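Local coordinates for protein Blo t 1 allergen (Blomia tropicalis, PDB 5JT8) that is a mite allergen and probably a papain-like cysteine protease, here with its probably inhibitory propeptide still in the chain, at residues Glu238-Thr243 against Gly323-Val328; Asn259-Leu264 against Gly313-Gly318. One frame throughout, in Å; residues are numbered along the deposited sequence.

Overall arrangement
Contacts 1 and 2 both lie within the papain-family part of the chain, their centres about 16 Å apart. Contact 2 (259-264 against 313-318) is nested in the loop that contact 1 (238-243 against 323-328) closes, and strand 312-316 leads through a short connection into 323-328. The two meet directly at two points: I324 CD1 packs 3.6 Å from V315 CG1, and M241 SD lies 3.9 Å from R317 NE. Strand 294-300 touches both: W297 meets V240, M241 and I324, and I299 meets F261 and V315. N259, R262 and N263 of contact 2 touch helix 42-62 of the propeptide.

Contact 1 (Glu238-Thr243 against Gly323-Val328); sequences EDVMYT and GINNYV. Unlike the reference sequence in segment 323-328: Y327 (reference Phe).
Between 238-243 and 323-328 the close contacts all run through V240 CG2, which lies 4.1 Å from V328 CG2 and equally 4.1 Å from N325 ND2. On both valines a chi1 near 180° sets CG1 anti to the backbone N and leaves CG2, the touching branch, beside that N, and the two like branches approach slantwise. The summed buried area, 138 Å², is small, and no hydrogen bond joins the segments. The N325 amide nitrogen is occupied outside them: ND2 donates to S235 O, just before the helix, and also bonds OD1 of D237, the first residue of helix 237-247. Further along the helix, T243 OG1 turns back to D239 O at 2.8 Å, approaching from above the carbonyl plane (43° out of it). That oxygen also accepts T243 N. D239 in turn reaches Y110 OH and L106 N through its carboxylate. W297 of strand 294-300 touches V240 and I324, while V250 and I252 touch V328. The contact thus packs helix 237-247 on the loop before strand 329-332, within the papain-family region. Chemically it is a methyl-methyl contact flanked by an amide nitrogen whose hydrogen bonds go to the start of the helix.

Contact 2 (Asn259-Leu264 against Gly313-Gly318); sequences NYFRNL and GYVERG
F261 meets V315 of strand 312-316 from within a short helical turn that N259 opens. N259 O takes two donors, N263 N at 3.2 Å and N263 ND2 at 3.1 Å, the latter with an N-H...O angle of 153°; the side-chain amide thus folds back over the turn that spans F261. The F261 ring is anti to the backbone N (chi1 -176°), which carries CD1 to 4.4 Å from V315 CG2. The methyl stands at the ring's edge, near its plane, so this is loose apolar contact and no stack. At N263 the backbone leaves helical geometry, and ND2 also bonds Q55 OE1 of helix 42-62. L264 then points at the strand backbone: CD2 lies 4.0 Å from Y314 N and 4.1 Å from G313 CA, resting on the main chain at a glycine, which has no side chain. Strand 312-316 pairs antiparallel with strand 294-300 by backbone hydrogen bonds, and Y314 also pairs with L269 of strand 268-269. On the helix side, W307 meets the F261 ring and donates to its carbonyl, whereas N259 and N263 touch W58 of propeptide helix 42-62, placing this short helix between the propeptide and the sheet.

Contact 1 (Glu238-Thr243 against Gly323-Val328)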
ATOM      1  N   GLU A 238      -6.424  18.514  -4.349  1.00 22.14           N
ATOM      2  CA  GLU A 238      -6.646  19.466  -3.272  1.00 25.54           C
ATOM      3  C   GLU A 238      -7.439  18.865  -2.090  1.00 20.68           C
ATOM      4  O   GLU A 238      -7.052  19.049  -0.931  1.00 24.99           O
ATOM      5  CB  GLU A 238      -7.373  20.712  -3.814  1.00 26.97           C
ATOM      6  CG  GLU A 238      -6.565  21.567  -4.786  1.00 45.72           C
ATOM      7  CD  GLU A 238      -6.116  20.820  -6.060  1.00 59.28           C
ATOM      8  OE1 GLU A 238      -6.958  20.184  -6.762  1.00 45.86           O
ATOM      9  OE2 GLU A 238      -4.898  20.876  -6.354  1.00 70.39           O
ATOM     10  N   ASP A 239      -8.543  18.187  -2.378  1.00 23.62           N
ATOM     11  CA  ASP A 239      -9.297  17.501  -1.321  1.00 29.63           C
ATOM     12  C   ASP A 239      -8.391  16.512  -0.591  1.00 27.66           C
ATOM     13  O   ASP A 239      -8.351  16.465   0.642  1.00 24.68           O
ATOM     14  CB  ASP A 239     -10.525  16.761  -1.891  1.00 25.68           C
ATOM     15  CG  ASP A 239     -11.689  17.691  -2.164  1.00 29.00           C
ATOM     16  OD1 ASP A 239     -11.488  18.900  -2.017  1.00 30.15           O
ATOM     17  OD2 ASP A 239     -12.796  17.225  -2.542  1.00 26.07           O
ATOM     18  N   VAL A 240      -7.654  15.727  -1.372  1.00 31.06           N
ATOM     19  CA  VAL A 240      -6.786  14.703  -0.805  1.00 27.36           C
ATOM     20  C   VAL A 240      -5.722  15.344   0.068  1.00 25.26           C
ATOM     21  O   VAL A 240      -5.540  14.919   1.201  1.00 21.53           O
ATOM     22  CB  VAL A 240      -6.134  13.841  -1.896  1.00 24.51           C
ATOM     23  CG1 VAL A 240      -5.144  12.879  -1.270  1.00 19.67           C
ATOM     24  CG2 VAL A 240      -7.219  13.064  -2.641  1.00 22.04           C
ATOM     25  N   MET A 241      -5.052  16.382  -0.440  1.00 23.89           N
ATOM     26  CA  MET A 241      -4.017  17.098   0.323  1.00 24.52           C
ATOM     27  C   MET A 241      -4.579  17.697   1.602  1.00 28.65           C
ATOM     28  O   MET A 241      -3.974  17.608   2.675  1.00 26.07           O
ATOM     29  CB  MET A 241      -3.368  18.229  -0.508  1.00 21.60           C
ATOM     30  CG  MET A 241      -2.599  17.758  -1.747  1.00 32.65           C
ATOM     31  SD  MET A 241      -2.433  19.042  -3.035  1.00 42.66           S
ATOM     32  CE  MET A 241      -1.313  20.152  -2.240  1.00 30.45           C
ATOM     33  N   TYR A 242      -5.725  18.346   1.488  1.00 28.13           N
ATOM     34  CA  TYR A 242      -6.368  18.856   2.684  1.00 34.16           C
ATOM     35  C   TYR A 242      -6.743  17.752   3.698  1.00 32.31           C
ATOM     36  O   TYR A 242      -6.575  17.923   4.916  1.00 27.65           O
ATOM     37  CB  TYR A 242      -7.612  19.641   2.315  1.00 39.25           C
ATOM     38  CG  TYR A 242      -8.061  20.429   3.493  1.00 49.93           C
ATOM     39  CD1 TYR A 242      -7.344  21.546   3.910  1.00 58.11           C
ATOM     40  CD2 TYR A 242      -9.149  20.017   4.249  1.00 58.02           C
ATOM     41  CE1 TYR A 242      -7.727  22.257   5.028  1.00 64.12           C
ATOM     42  CE2 TYR A 242      -9.549  20.718   5.356  1.00 62.77           C
ATOM     43  CZ  TYR A 242      -8.842  21.840   5.739  1.00 68.01           C
ATOM     44  OH  TYR A 242      -9.246  22.543   6.847  1.00 73.63           O
ATOM     45  N   THR A 243      -7.283  16.643   3.194  1.00 23.63           N
ATOM     46  CA  THR A 243      -7.611  15.493   4.052  1.00 27.91           C
ATOM     47  C   THR A 243      -6.368  14.996   4.782  1.00 27.41           C
ATOM     48  O   THR A 243      -6.401  14.739   5.984  1.00 30.14           O
ATOM     49  CB  THR A 243      -8.239  14.358   3.226  1.00 29.91           C
ATOM     50  OG1 THR A 243      -9.475  14.827   2.666  1.00 25.08           O
ATOM     51  CG2 THR A 243      -8.471  13.081   4.086  1.00 17.24           C
ATOM     52  N   GLY A 323      -4.438   5.755 -10.702  1.00 30.37           N
ATOM     53  CA  GLY A 323      -5.642   5.692  -9.880  1.00 24.77           C
ATOM     54  C   GLY A 323      -5.481   6.077  -8.408  1.00 33.64           C
ATOM     55  O   GLY A 323      -6.313   5.722  -7.570  1.00 23.66           O
ATOM     56  N   ILE A 324      -4.422   6.820  -8.100  1.00 23.60           N
ATOM     57  CA  ILE A 324      -4.147   7.298  -6.745  1.00 22.76           C
ATOM     58  C   ILE A 324      -5.342   8.007  -6.091  1.00 26.53           C
ATOM     59  O   ILE A 324      -5.604   7.821  -4.897  1.00 22.04           O
ATOM     60  CB  ILE A 324      -2.933   8.257  -6.764  1.00 23.21           C
ATOM     61  CG1 ILE A 324      -1.635   7.451  -6.817  1.00 24.82           C
ATOM     62  CG2 ILE A 324      -2.935   9.219  -5.562  1.00 22.36           C
ATOM     63  CD1 ILE A 324      -0.436   8.296  -7.238  1.00 24.42           C
ATOM     64  N   ASN A 325      -6.070   8.802  -6.874  1.00 22.15           N
ATOM     65  CA  ASN A 325      -7.234   9.527  -6.360  1.00 21.51           C
ATOM     66  C   ASN A 325      -8.551   8.739  -6.316  1.00 27.99           C
ATOM     67  O   ASN A 325      -9.590   9.298  -5.967  1.00 29.28           O
ATOM     68  CB  ASN A 325      -7.488  10.787  -7.204  1.00 24.57           C
ATOM     69  CG  ASN A 325      -6.319  11.749  -7.206  1.00 29.25           C
ATOM     70  OD1 ASN A 325      -5.231  11.423  -7.683  1.00 22.91           O
ATOM     71  ND2 ASN A 325      -6.548  12.959  -6.687  1.00 28.60           N
ATOM     72  N   ASN A 326      -8.540   7.472  -6.706  1.00 26.37           N
ATOM     73  CA  ASN A 326      -9.800   6.750  -6.863  1.00 30.22           C
ATOM     74  C   ASN A 326     -10.466   6.444  -5.524  1.00 30.41           C
ATOM     75  O   ASN A 326     -11.655   6.689  -5.351  1.00 23.90           O
ATOM     76  CB  ASN A 326      -9.588   5.447  -7.650  1.00 34.72           C
ATOM     77  CG  ASN A 326      -9.288   5.691  -9.129  1.00 36.56           C
ATOM     78  OD1 ASN A 326      -9.398   6.815  -9.617  1.00 34.00           O
ATOM     79  ND2 ASN A 326      -8.940   4.625  -9.851  1.00 27.11           N
ATOM     80  N   TYR A 327      -9.686   5.929  -4.580  1.00 27.26           N
ATOM     81  CA  TYR A 327     -10.228   5.386  -3.337  1.00 23.63           C
ATOM     82  C   TYR A 327      -9.407   5.799  -2.136  1.00 21.62           C
ATOM     83  O   TYR A 327      -8.622   5.014  -1.589  1.00 24.24           O
ATOM     84  CB  TYR A 327     -10.285   3.855  -3.386  1.00 21.10           C
ATOM     85  CG  TYR A 327     -11.036   3.297  -4.558  1.00 30.83           C
ATOM     86  CD1 TYR A 327     -12.426   3.348  -4.607  1.00 32.29           C
ATOM     87  CD2 TYR A 327     -10.361   2.704  -5.619  1.00 22.72           C
ATOM     88  CE1 TYR A 327     -13.121   2.818  -5.680  1.00 39.50           C
ATOM     89  CE2 TYR A 327     -11.045   2.184  -6.696  1.00 28.67           C
ATOM     90  CZ  TYR A 327     -12.424   2.245  -6.723  1.00 35.36           C
ATOM     91  OH  TYR A 327     -13.099   1.722  -7.791  1.00 35.64           O
ATOM     92  N   VAL A 328      -9.605   7.033  -1.712  1.00 27.12           N
ATOM     93  CA  VAL A 328      -8.838   7.584  -0.627  1.00 24.94           C
ATOM     94  C   VAL A 328      -9.662   7.531   0.657  1.00 29.31           C
ATOM     95  O   VAL A 328     -10.820   7.975   0.680  1.00 29.67           O
ATOM     96  CB  VAL A 328      -8.421   9.013  -0.944  1.00 26.71           C
ATOM     97  CG1 VAL A 328      -7.566   9.585   0.177  1.00 24.64           C
ATOM     98  CG2 VAL A 328      -7.662   9.037  -2.284  1.00 28.28           C
TER

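Contact 2 (Asn259-Leu264 against Gly313-Gly318)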
ATOM      1  N   ASN A 259       4.400  -1.774 -14.334  1.00 41.09           N
ATOM      2  CA  ASN A 259       5.847  -2.009 -14.394  1.00 43.25           C
ATOM      3  C   ASN A 259       6.675  -0.903 -13.769  1.00 41.46           C
ATOM      4  O   ASN A 259       7.616  -1.170 -13.031  1.00 47.43           O
ATOM      5  CB  ASN A 259       6.296  -2.204 -15.842  1.00 56.98           C
ATOM      6  CG  ASN A 259       6.143  -3.631 -16.308  1.00 64.77           C
ATOM      7  OD1 ASN A 259       6.428  -4.566 -15.563  1.00 66.64           O
ATOM      8  ND2 ASN A 259       5.686  -3.810 -17.547  1.00 70.78           N
ATOM      9  N   TYR A 260       6.308   0.341 -14.052  1.00 41.40           N
ATOM     10  CA  TYR A 260       7.054   1.493 -13.548  1.00 42.00           C
ATOM     11  C   TYR A 260       6.921   1.613 -12.031  1.00 36.60           C
ATOM     12  O   TYR A 260       7.904   1.823 -11.319  1.00 38.79           O
ATOM     13  CB  TYR A 260       6.577   2.782 -14.232  1.00 43.03           C
ATOM     14  CG  TYR A 260       6.821   2.788 -15.731  1.00 52.23           C
ATOM     15  CD1 TYR A 260       5.909   2.207 -16.606  1.00 57.71           C
ATOM     16  CD2 TYR A 260       7.967   3.363 -16.271  1.00 54.17           C
ATOM     17  CE1 TYR A 260       6.129   2.202 -17.976  1.00 54.62           C
ATOM     18  CE2 TYR A 260       8.199   3.355 -17.638  1.00 52.79           C
ATOM     19  CZ  TYR A 260       7.275   2.776 -18.485  1.00 53.80           C
ATOM     20  OH  TYR A 260       7.492   2.767 -19.846  1.00 54.12           O
ATOM     21  N   PHE A 261       5.703   1.485 -11.529  1.00 33.03           N
ATOM     22  CA  PHE A 261       5.512   1.550 -10.090  1.00 38.39           C
ATOM     23  C   PHE A 261       6.162   0.343  -9.418  1.00 40.26           C
ATOM     24  O   PHE A 261       6.834   0.475  -8.392  1.00 39.46           O
ATOM     25  CB  PHE A 261       4.029   1.620  -9.721  1.00 31.04           C
ATOM     26  CG  PHE A 261       3.807   1.792  -8.256  1.00 36.09           C
ATOM     27  CD1 PHE A 261       3.868   3.059  -7.680  1.00 34.82           C
ATOM     28  CD2 PHE A 261       3.606   0.690  -7.437  1.00 30.30           C
ATOM     29  CE1 PHE A 261       3.688   3.226  -6.324  1.00 34.17           C
ATOM     30  CE2 PHE A 261       3.439   0.845  -6.079  1.00 32.96           C
ATOM     31  CZ  PHE A 261       3.472   2.113  -5.519  1.00 36.12           C
ATOM     32  N   ARG A 262       5.952  -0.828 -10.015  1.00 41.72           N
ATOM     33  CA  ARG A 262       6.512  -2.093  -9.527  1.00 46.47           C
ATOM     34  C   ARG A 262       7.998  -2.013  -9.188  1.00 43.57           C
ATOM     35  O   ARG A 262       8.438  -2.446  -8.116  1.00 39.86           O
ATOM     36  CB  ARG A 262       6.284  -3.182 -10.576  1.00 55.23           C
ATOM     37  CG  ARG A 262       6.707  -4.573 -10.188  1.00 56.56           C
ATOM     38  CD  ARG A 262       6.219  -5.569 -11.237  1.00 55.05           C
ATOM     39  NE  ARG A 262       6.776  -6.898 -11.021  1.00 55.72           N
ATOM     40  CZ  ARG A 262       6.516  -7.955 -11.782  1.00 53.46           C
ATOM     41  NH1 ARG A 262       5.697  -7.848 -12.820  1.00 47.73           N
ATOM     42  NH2 ARG A 262       7.084  -9.119 -11.498  1.00 58.17           N
ATOM     43  N   ASN A 263       8.769  -1.441 -10.099  1.00 43.88           N
ATOM     44  CA  ASN A 263      10.218  -1.445  -9.955  1.00 41.87           C
ATOM     45  C   ASN A 263      10.790  -0.123  -9.510  1.00 43.39           C
ATOM     46  O   ASN A 263      12.006   0.070  -9.561  1.00 37.85           O
ATOM     47  CB  ASN A 263      10.864  -1.856 -11.270  1.00 37.07           C
ATOM     48  CG  ASN A 263      10.584  -3.290 -11.609  1.00 41.98           C
ATOM     49  OD1 ASN A 263      11.196  -4.197 -11.045  1.00 50.09           O
ATOM     50  ND2 ASN A 263       9.645  -3.512 -12.521  1.00 40.16           N
ATOM     51  N   LEU A 264       9.914   0.780  -9.071  1.00 45.29           N
ATOM     52  CA  LEU A 264      10.327   2.126  -8.677  1.00 44.00           C
ATOM     53  C   LEU A 264      11.431   2.130  -7.622  1.00 43.64           C
ATOM     54  O   LEU A 264      11.347   1.411  -6.630  1.00 44.27           O
ATOM     55  CB  LEU A 264       9.121   2.911  -8.156  1.00 42.72           C
ATOM     56  CG  LEU A 264       9.327   4.391  -7.834  1.00 44.18           C
ATOM     57  CD1 LEU A 264       9.880   5.125  -9.048  1.00 42.08           C
ATOM     58  CD2 LEU A 264       8.006   5.020  -7.390  1.00 42.43           C
ATOM     59  N   GLY A 313       7.914   6.093  -2.123  1.00 29.63           N
ATOM     60  CA  GLY A 313       7.976   6.390  -3.540  1.00 28.18           C
ATOM     61  C   GLY A 313       7.383   7.740  -3.858  1.00 33.99           C
ATOM     62  O   GLY A 313       6.599   8.273  -3.072  1.00 31.47           O
ATOM     63  N   TYR A 314       7.745   8.289  -5.014  1.00 28.61           N
ATOM     64  CA  TYR A 314       7.247   9.589  -5.406  1.00 28.53           C
ATOM     65  C   TYR A 314       6.541   9.518  -6.754  1.00 29.36           C
ATOM     66  O   TYR A 314       7.140   9.136  -7.760  1.00 29.63           O
ATOM     67  CB  TYR A 314       8.391  10.605  -5.429  1.00 34.54           C
ATOM     68  CG  TYR A 314       9.133  10.679  -4.106  1.00 38.97           C
ATOM     69  CD1 TYR A 314       8.605  11.382  -3.031  1.00 34.22           C
ATOM     70  CD2 TYR A 314      10.346  10.017  -3.922  1.00 45.62           C
ATOM     71  CE1 TYR A 314       9.267  11.447  -1.823  1.00 34.09           C
ATOM     72  CE2 TYR A 314      11.022  10.079  -2.714  1.00 49.84           C
ATOM     73  CZ  TYR A 314      10.474  10.803  -1.669  1.00 49.49           C
ATOM     74  OH  TYR A 314      11.129  10.870  -0.462  1.00 59.06           O
ATOM     75  N   VAL A 315       5.257   9.870  -6.765  1.00 27.71           N
ATOM     76  CA  VAL A 315       4.492   9.878  -8.006  1.00 27.89           C
ATOM     77  C   VAL A 315       3.924  11.258  -8.287  1.00 27.93           C
ATOM     78  O   VAL A 315       3.354  11.887  -7.405  1.00 29.47           O
ATOM     79  CB  VAL A 315       3.306   8.858  -7.981  1.00 35.53           C
ATOM     80  CG1 VAL A 315       2.481   8.957  -9.280  1.00 27.32           C
ATOM     81  CG2 VAL A 315       3.810   7.457  -7.793  1.00 34.73           C
ATOM     82  N   GLU A 316       4.054  11.701  -9.530  1.00 28.98           N
ATOM     83  CA  GLU A 316       3.546  12.996  -9.951  1.00 29.46           C
ATOM     84  C   GLU A 316       2.048  13.178  -9.640  1.00 30.50           C
ATOM     85  O   GLU A 316       1.248  12.265  -9.839  1.00 30.43           O
ATOM     86  CB  GLU A 316       3.807  13.168 -11.447  1.00 30.74           C
ATOM     87  CG  GLU A 316       3.244  14.403 -12.075  1.00 40.20           C
ATOM     88  CD  GLU A 316       3.532  14.459 -13.581  1.00 50.72           C
ATOM     89  OE1 GLU A 316       3.077  13.552 -14.336  1.00 50.90           O
ATOM     90  OE2 GLU A 316       4.228  15.409 -13.997  1.00 44.46           O
ATOM     91  N   ARG A 317       1.692  14.357  -9.136  1.00 27.92           N
ATOM     92  CA  ARG A 317       0.294  14.724  -8.907  1.00 31.00           C
ATOM     93  C   ARG A 317      -0.360  15.247 -10.187  1.00 28.00           C
ATOM     94  O   ARG A 317       0.286  15.346 -11.234  1.00 29.13           O
ATOM     95  CB  ARG A 317       0.186  15.803  -7.828  1.00 34.04           C
ATOM     96  CG  ARG A 317       0.875  15.482  -6.523  1.00 27.38           C
ATOM     97  CD  ARG A 317       0.246  16.265  -5.347  1.00 32.17           C
ATOM     98  NE  ARG A 317       0.170  17.713  -5.570  1.00 29.58           N
ATOM     99  CZ  ARG A 317       1.158  18.556  -5.284  1.00 34.95           C
ATOM    100  NH1 ARG A 317       2.294  18.097  -4.784  1.00 32.07           N
ATOM    101  NH2 ARG A 317       1.016  19.855  -5.513  1.00 35.15           N
ATOM    102  N   GLY A 318      -1.648  15.567 -10.097  1.00 31.02           N
ATOM    103  CA  GLY A 318      -2.315  16.324 -11.149  1.00 32.29           C
ATOM    104  C   GLY A 318      -2.978  15.517 -12.251  1.00 34.00           C
ATOM    105  O   GLY A 318      -3.570  16.089 -13.168  1.00 29.29           O
TER